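Cg9734-pa (Drosophila melanogaster, PDB 2BK9) binds haem through two axial histidines on its iron and probably carries oxygen, perhaps with peroxidase activity as well. Local coordinates at residues 107-110 / 111-115; 37-41 / 42-46. The protein carries 1 engineered substitution. All coordinates share one frame; numbering follows the deposited sequence. Where two conformers were deposited one is given.

Contact 1: residues 107-110 / 111-115; sequences NQLK and GVILD. With HEM (protoporphyrin IX containing Fe), chain B.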
loop_
_atom_site.group_PDB
_atom_site.type_symbol
_atom_site.label_atom_id
_atom_site.label_comp_id
_atom_site.label_asym_id
_atom_site.label_seq_id
_atom_site.Cartn_x
_atom_site.Cartn_y
_atom_site.Cartn_z
ATOM N N ASN A 107 1.276 3.733 -8.901
ATOM C CA ASN A 107 -0.125 4.002 -9.226
ATOM C C ASN A 107 -0.873 2.716 -9.569
ATOM O O ASN A 107 -2.052 2.580 -9.230
ATOM C CB ASN A 107 -0.227 5.051 -10.315
ATOM C CG ASN A 107 0.037 6.432 -9.798
ATOM O OD1 ASN A 107 -0.260 6.752 -8.642
ATOM N ND2 ASN A 107 0.630 7.284 -10.652
ATOM N N GLN A 108 -0.198 1.749 -10.185
ATOM C CA GLN A 108 -0.749 0.426 -10.394
ATOM C C GLN A 108 -1.131 -0.211 -9.046
ATOM O O GLN A 108 -2.234 -0.730 -8.864
ATOM C CB GLN A 108 0.265 -0.453 -11.157
ATOM C CG GLN A 108 0.382 -0.104 -12.612
ATOM C CD GLN A 108 1.563 -0.778 -13.287
ATOM O OE1 GLN A 108 2.465 -1.287 -12.627
ATOM N NE2 GLN A 108 1.563 -0.783 -14.605
ATOM N N LEU A 109 -0.224 -0.158 -8.074
ATOM C CA LEU A 109 -0.495 -0.726 -6.776
ATOM C C LEU A 109 -1.607 0.026 -6.063
ATOM O O LEU A 109 -2.406 -0.580 -5.347
ATOM C CB LEU A 109 0.790 -0.740 -5.923
ATOM C CG LEU A 109 0.649 -1.471 -4.592
ATOM C CD1 LEU A 109 0.396 -2.936 -4.735
ATOM C CD2 LEU A 109 1.864 -1.255 -3.715
ATOM N N LYS A 110 -1.644 1.328 -6.252
ATOM C CA LYS A 110 -2.623 2.176 -5.556
ATOM C C LYS A 110 -4.049 1.715 -5.834
ATOM O O LYS A 110 -4.875 1.562 -4.926
ATOM C CB LYS A 110 -2.462 3.630 -6.010
ATOM C CG LYS A 110 -3.324 4.670 -5.371
ATOM C CD LYS A 110 -3.073 6.060 -6.070
ATOM C CE LYS A 110 -3.448 7.263 -5.247
ATOM N NZ LYS A 110 -3.475 8.431 -6.177
ATOM N N GLY A 111 -4.370 1.518 -7.110
ATOM C CA GLY A 111 -5.697 1.124 -7.449
ATOM C C GLY A 111 -6.040 -0.237 -6.914
ATOM O O GLY A 111 -7.158 -0.497 -6.511
ATOM N N VAL A 112 -5.055 -1.116 -6.852
ATOM C CA VAL A 112 -5.258 -2.473 -6.337
ATOM C C VAL A 112 -5.471 -2.449 -4.841
ATOM O O VAL A 112 -6.355 -3.142 -4.344
ATOM C CB VAL A 112 -4.076 -3.320 -6.707
ATOM C CG1 VAL A 112 -4.029 -4.556 -5.887
ATOM C CG2 VAL A 112 -4.019 -3.579 -8.232
ATOM N N ILE A 113 -4.723 -1.645 -4.102
ATOM C CA ILE A 113 -4.950 -1.517 -2.654
ATOM C C ILE A 113 -6.368 -1.049 -2.388
ATOM O O ILE A 113 -7.084 -1.608 -1.565
ATOM C CB ILE A 113 -3.934 -0.526 -2.042
ATOM C CG1 ILE A 113 -2.530 -1.136 -2.075
ATOM C CG2 ILE A 113 -4.336 -0.155 -0.621
ATOM C CD1 ILE A 113 -1.467 -0.116 -1.755
ATOM N N LEU A 114 -6.791 0.002 -3.078
ATOM C CA LEU A 114 -8.131 0.528 -2.851
ATOM C C LEU A 114 -9.205 -0.487 -3.233
ATOM O O LEU A 114 -10.208 -0.615 -2.529
ATOM C CB LEU A 114 -8.298 1.851 -3.594
ATOM C CG LEU A 114 -7.510 3.013 -2.949
ATOM C CD1 LEU A 114 -7.440 4.180 -3.908
ATOM C CD2 LEU A 114 -8.106 3.435 -1.624
ATOM N N ASP A 115 -8.972 -1.249 -4.290
ATOM C CA ASP A 115 -9.884 -2.287 -4.690
ATOM C C ASP A 115 -10.018 -3.360 -3.589
ATOM O O ASP A 115 -11.116 -3.785 -3.241
ATOM C CB ASP A 115 -9.384 -2.895 -5.990
ATOM C CG ASP A 115 -10.224 -3.955 -6.483
ATOM O OD1 ASP A 115 -11.276 -3.605 -7.067
ATOM O OD2 ASP A 115 -9.949 -5.178 -6.298
HETATM C CHA HEM B . 11.018 -3.968 -0.720
HETATM C CHB HEM B . 7.294 -1.726 1.338
HETATM C CHC HEM B . 5.473 -0.993 -3.003
HETATM C CHD HEM B . 8.921 -3.606 -5.010
HETATM C C1A HEM B . 10.195 -3.360 0.192
HETATM C C2A HEM B . 10.516 -3.148 1.604
HETATM C C3A HEM B . 9.488 -2.501 2.199
HETATM C C4A HEM B . 8.500 -2.339 1.171
HETATM C CMA HEM B . 9.285 -2.020 3.648
HETATM C CAA HEM B . 11.834 -3.595 2.248
HETATM C CBA HEM B . 12.967 -2.636 1.884
HETATM C CGA HEM B . 14.231 -3.228 2.450
HETATM O O1A HEM B . 14.807 -4.171 1.830
HETATM O O2A HEM B . 14.671 -2.755 3.511
HETATM C C1B HEM B . 6.425 -1.371 0.334
HETATM C C2B HEM B . 5.252 -0.566 0.534
HETATM C C3B HEM B . 4.741 -0.359 -0.694
HETATM C C4B HEM B . 5.606 -0.969 -1.657
HETATM C CMB HEM B . 4.751 -0.104 1.874
HETATM C CAB HEM B . 3.575 0.468 -1.078
HETATM C CBB HEM B . 2.483 0.643 -0.356
HETATM C C1C HEM B . 6.234 -1.619 -3.941
HETATM C C2C HEM B . 6.028 -1.613 -5.385
HETATM C C3C HEM B . 6.951 -2.394 -5.946
HETATM C C4C HEM B . 7.788 -2.876 -4.878
HETATM C CMC HEM B . 4.931 -0.812 -6.085
HETATM C CAC HEM B . 7.063 -2.673 -7.421
HETATM C CBC HEM B . 7.553 -3.749 -7.998
HETATM C C1D HEM B . 9.793 -3.961 -4.035
HETATM C C2D HEM B . 11.007 -4.627 -4.242
HETATM C C3D HEM B . 11.636 -4.755 -2.973
HETATM C C4D HEM B . 10.740 -4.108 -2.051
HETATM C CMD HEM B . 11.520 -5.168 -5.565
HETATM C CAD HEM B . 12.967 -5.407 -2.710
HETATM C CBD HEM B . 12.844 -6.892 -2.572
HETATM C CGD HEM B . 14.149 -7.585 -2.337
HETATM O O1D HEM B . 14.185 -8.837 -2.365
HETATM O O2D HEM B . 15.174 -6.889 -2.110
HETATM N NA HEM B . 8.973 -2.827 -0.050
HETATM N NB HEM B . 6.635 -1.619 -1.027
HETATM N NC HEM B . 7.325 -2.399 -3.659
HETATM N ND HEM B . 9.648 -3.638 -2.703
HETATM FE FE HEM B . 8.148 -2.656 -1.844
#
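Leu109 and Ile113 meet one turn apart on helix 103-120, the G helix of the globin fold, and Leu109 belongs to the haem pocket. The branch carbon CG of Leu109 packs against CD1 of Ile113 at 3.8 Å, the two side chains crossing at a slant. Leu109 CD2 reaches the porphyrin edge, 3.6 Å from the vinyl carbon CAB of the haem and nearly as close to the methine carbon CHC. Leu109 sits between the helix and the cofactor, with Ile27 and Phe31 of helix 20-34 also against it. Ile113 reaches Leu109 because CG1 stands beside its own backbone N (chi1 -69°) and the chain then runs out extended to CD1. On the way Ile113 CG1 passes 3.3 Å from Leu109 O, the carbonyl that accepts Ile113 N at 2.8 Å with an N-H...O angle of 165°. The next bond, from Leu114 N to Lys110 O, is 3.1 Å long, whereas those from Gly111 N to Asn107 O and from Val112 N to Gln108 O are weak. The extended Lys110 side chain lies against Val135 and Tyr139 of helix 125-143, its NZ in a salt bridge with Asp136. Two further contacts fall on carbonyl oxygens: the methyl CG2 of Val112 lies 3.4 Å from Gln108 O, and the branch carbon CG of Leu114 3.6 Å from Lys110 O.

Contact 2: residues 37-41 / 42-46; sequences SNLEK and FPFRD. With HEM (protoporphyrin IX containing Fe), chain B.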
loop_
_atom_site.group_PDB
_atom_site.type_symbol
_atom_site.label_atom_id
_atom_site.label_comp_id
_atom_site.label_asym_id
_atom_site.label_seq_id
_atom_site.Cartn_x
_atom_site.Cartn_y
_atom_site.Cartn_z
ATOM N N SER A 37 4.678 -7.018 -15.259
ATOM C CA SER A 37 6.040 -6.539 -15.386
ATOM C C SER A 37 6.683 -6.348 -14.014
ATOM O O SER A 37 7.883 -6.543 -13.878
ATOM C CB SER A 37 6.055 -5.238 -16.157
ATOM O OG SER A 37 5.498 -4.190 -15.413
ATOM N N ASN A 38 5.882 -6.020 -12.997
ATOM C CA ASN A 38 6.391 -5.767 -11.674
ATOM C C ASN A 38 7.014 -7.018 -11.023
ATOM O O ASN A 38 7.864 -6.884 -10.171
ATOM C CB ASN A 38 5.290 -5.225 -10.781
ATOM C CG ASN A 38 4.832 -3.859 -11.227
ATOM O OD1 ASN A 38 5.562 -2.882 -11.081
ATOM N ND2 ASN A 38 3.631 -3.794 -11.817
ATOM N N LEU A 39 6.587 -8.215 -11.441
ATOM C CA LEU A 39 7.197 -9.424 -10.932
ATOM C C LEU A 39 8.681 -9.447 -11.104
ATOM O O LEU A 39 9.397 -10.009 -10.272
ATOM C CB LEU A 39 6.692 -10.637 -11.719
ATOM C CG LEU A 39 5.298 -11.095 -11.290
ATOM C CD1 LEU A 39 4.696 -12.054 -12.351
ATOM C CD2 LEU A 39 5.311 -11.796 -9.915
ATOM N N GLU A 40 9.165 -8.885 -12.214
ATOM C CA GLU A 40 10.551 -8.984 -12.566
ATOM C C GLU A 40 11.451 -8.283 -11.571
ATOM O O GLU A 40 12.664 -8.552 -11.551
ATOM C CB GLU A 40 10.770 -8.413 -13.958
ATOM C CG GLU A 40 10.016 -9.132 -15.075
ATOM C CD GLU A 40 10.074 -10.642 -15.165
ATOM O OE1 GLU A 40 11.149 -11.253 -15.097
ATOM O OE2 GLU A 40 9.033 -11.284 -15.372
ATOM N N LYS A 41 10.921 -7.388 -10.752
ATOM C CA LYS A 41 11.715 -6.686 -9.764
ATOM C C LYS A 41 12.087 -7.575 -8.576
ATOM O O LYS A 41 12.956 -7.225 -7.814
ATOM C CB LYS A 41 10.939 -5.485 -9.225
ATOM C CG LYS A 41 10.590 -4.435 -10.230
ATOM C CD LYS A 41 11.734 -3.671 -10.748
ATOM C CE LYS A 41 11.373 -2.468 -11.570
ATOM N NZ LYS A 41 12.577 -1.733 -12.041
ATOM N N PHE A 42 11.390 -8.701 -8.414
ATOM C CA PHE A 42 11.513 -9.537 -7.215
ATOM C C PHE A 42 12.238 -10.841 -7.522
ATOM O O PHE A 42 12.146 -11.380 -8.613
ATOM C CB PHE A 42 10.141 -9.883 -6.668
ATOM C CG PHE A 42 9.426 -8.751 -6.027
ATOM C CD1 PHE A 42 9.694 -8.446 -4.697
ATOM C CD2 PHE A 42 8.501 -7.982 -6.744
ATOM C CE1 PHE A 42 9.008 -7.450 -4.053
ATOM C CE2 PHE A 42 7.814 -6.955 -6.049
ATOM C CZ PHE A 42 8.072 -6.747 -4.709
ATOM N N PRO A 43 12.833 -11.461 -6.509
ATOM C CA PRO A 43 13.511 -12.743 -6.719
ATOM C C PRO A 43 12.603 -13.900 -7.081
ATOM O O PRO A 43 13.020 -14.877 -7.685
ATOM C CB PRO A 43 14.198 -12.994 -5.378
ATOM C CG PRO A 43 13.568 -12.061 -4.401
ATOM C CD PRO A 43 13.067 -10.916 -5.162
ATOM N N PHE A 44 11.330 -13.751 -6.750
ATOM C CA PHE A 44 10.301 -14.708 -7.068
ATOM C C PHE A 44 9.662 -14.469 -8.429
ATOM O O PHE A 44 8.585 -14.997 -8.704
ATOM C CB PHE A 44 9.256 -14.786 -5.958
ATOM C CG PHE A 44 8.617 -13.453 -5.560
ATOM C CD1 PHE A 44 7.638 -12.883 -6.327
ATOM C CD2 PHE A 44 9.021 -12.779 -4.415
ATOM C CE1 PHE A 44 7.076 -11.695 -5.958
ATOM C CE2 PHE A 44 8.473 -11.591 -4.042
ATOM C CZ PHE A 44 7.463 -11.067 -4.810
ATOM N N ARG A 45 10.350 -13.725 -9.301
ATOM C CA ARG A 45 9.832 -13.404 -10.610
ATOM C C ARG A 45 9.313 -14.556 -11.426
ATOM O O ARG A 45 8.397 -14.339 -12.225
ATOM C CB ARG A 45 10.892 -12.620 -11.410
ATOM C CG ARG A 45 12.215 -13.328 -11.558
ATOM C CD ARG A 45 13.279 -12.534 -12.256
ATOM N NE ARG A 45 13.643 -11.306 -11.545
ATOM C CZ ARG A 45 14.542 -11.204 -10.580
ATOM N NH1 ARG A 45 15.195 -12.263 -10.096
ATOM N NH2 ARG A 45 14.751 -10.028 -10.020
ATOM N N ASP A 46 9.903 -15.738 -11.278
ATOM C CA ASP A 46 9.488 -16.893 -12.071
ATOM C C ASP A 46 8.571 -17.873 -11.351
ATOM O O ASP A 46 8.326 -18.955 -11.868
ATOM C CB ASP A 46 10.738 -17.629 -12.631
ATOM C CG ASP A 46 11.535 -16.775 -13.588
ATOM O OD1 ASP A 46 10.957 -15.933 -14.298
ATOM O OD2 ASP A 46 12.751 -16.898 -13.684
HETATM C CHA HEM B . 11.018 -3.968 -0.720
HETATM C CHB HEM B . 7.294 -1.726 1.338
HETATM C CHC HEM B . 5.473 -0.993 -3.003
HETATM C CHD HEM B . 8.921 -3.606 -5.010
HETATM C C1A HEM B . 10.195 -3.360 0.192
HETATM C C2A HEM B . 10.516 -3.148 1.604
HETATM C C3A HEM B . 9.488 -2.501 2.199
HETATM C C4A HEM B . 8.500 -2.339 1.171
HETATM C CMA HEM B . 9.285 -2.020 3.648
HETATM C CAA HEM B . 11.834 -3.595 2.248
HETATM C CBA HEM B . 12.967 -2.636 1.884
HETATM C CGA HEM B . 14.231 -3.228 2.450
HETATM O O1A HEM B . 14.807 -4.171 1.830
HETATM O O2A HEM B . 14.671 -2.755 3.511
HETATM C C1B HEM B . 6.425 -1.371 0.334
HETATM C C2B HEM B . 5.252 -0.566 0.534
HETATM C C3B HEM B . 4.741 -0.359 -0.694
HETATM C C4B HEM B . 5.606 -0.969 -1.657
HETATM C CMB HEM B . 4.751 -0.104 1.874
HETATM C CAB HEM B . 3.575 0.468 -1.078
HETATM C CBB HEM B . 2.483 0.643 -0.356
HETATM C C1C HEM B . 6.234 -1.619 -3.941
HETATM C C2C HEM B . 6.028 -1.613 -5.385
HETATM C C3C HEM B . 6.951 -2.394 -5.946
HETATM C C4C HEM B . 7.788 -2.876 -4.878
HETATM C CMC HEM B . 4.931 -0.812 -6.085
HETATM C CAC HEM B . 7.063 -2.673 -7.421
HETATM C CBC HEM B . 7.553 -3.749 -7.998
HETATM C C1D HEM B . 9.793 -3.961 -4.035
HETATM C C2D HEM B . 11.007 -4.627 -4.242
HETATM C C3D HEM B . 11.636 -4.755 -2.973
HETATM C C4D HEM B . 10.740 -4.108 -2.051
HETATM C CMD HEM B . 11.520 -5.168 -5.565
HETATM C CAD HEM B . 12.967 -5.407 -2.710
HETATM C CBD HEM B . 12.844 -6.892 -2.572
HETATM C CGD HEM B . 14.149 -7.585 -2.337
HETATM O O1D HEM B . 14.185 -8.837 -2.365
HETATM O O2D HEM B . 15.174 -6.889 -2.110
HETATM N NA HEM B . 8.973 -2.827 -0.050
HETATM N NB HEM B . 6.635 -1.619 -1.027
HETATM N NC HEM B . 7.325 -2.399 -3.659
HETATM N ND HEM B . 9.648 -3.638 -2.703
HETATM FE FE HEM B . 8.148 -2.656 -1.844
HETATM O O HOH W 1 12.403 -13.761 -14.973
HETATM O O HOH W 2 8.791 -14.317 -15.592
#
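Phe42 starts with CB 3.7 Å from Leu39 O, the carbonyl that also accepts Phe42 N at 3.0 Å from above its plane. That same CB sits over the centre of the Phe44 ring. Beyond it, the Phe42 ring has Phe44 CZ over the rim of one face and the haem methyl CMD over the centre of the opposite face. CD2 has Asn38 O near the ring plane, and Phe42 CE1 lies 3.5 Å from C2D of the haem. Phe42 CZ, at the tip, comes within 3.3 Å of the haem methine carbon CHD, while His61, an axial ligand of the iron, meets the ring edge-to-face. Its place after the short 3-10 segment, against the haem and His61, is consistent with the phenylalanine that begins the CD corner in globins. A type I turn from Phe42 to Arg45 brings the chain back against residues 37-41. Arg45 grips side-on: NE at 2.9 Å and NH2 at 3.0 Å both donate to Glu40 O, from the same face of that carbonyl, and the bend at chi3 (62°) brings the guanidinium there. The oxygen lies in the guanidinium plane, and Phe42 O sits over one face of the group. Glu40 OE1 is 4.3 Å from Arg45 NE, too far for a salt bridge; water 1 donates to Glu40 OE1 and, at 2.7 Å, to Asp46 OD1.

Overall arrangement
Both contacts touch the same haem but from different parts of the fold. Contact 1 lies within a single helix, its centre about 8 Å from that of the chain; contact 2 is a loop between helices 20-34 and 56-75, its centre about 18 Å out. In the first, helical backbone bonds, two of them weak, accompany one leucine at the cofactor; in the second, a guanidinium holds a carbonyl, waters bridge Glu40 and Asp46, and Phe42 lies against the haem with Asn38, Lys41 and Pro43 beside it. Both are partly buried, contact 1 nearer the middle of the chain. They join directly where Asn38 ND2 probably donates to Gln108 OE1, 2.9 Å away, and both pack on Phe31 of helix 20-34.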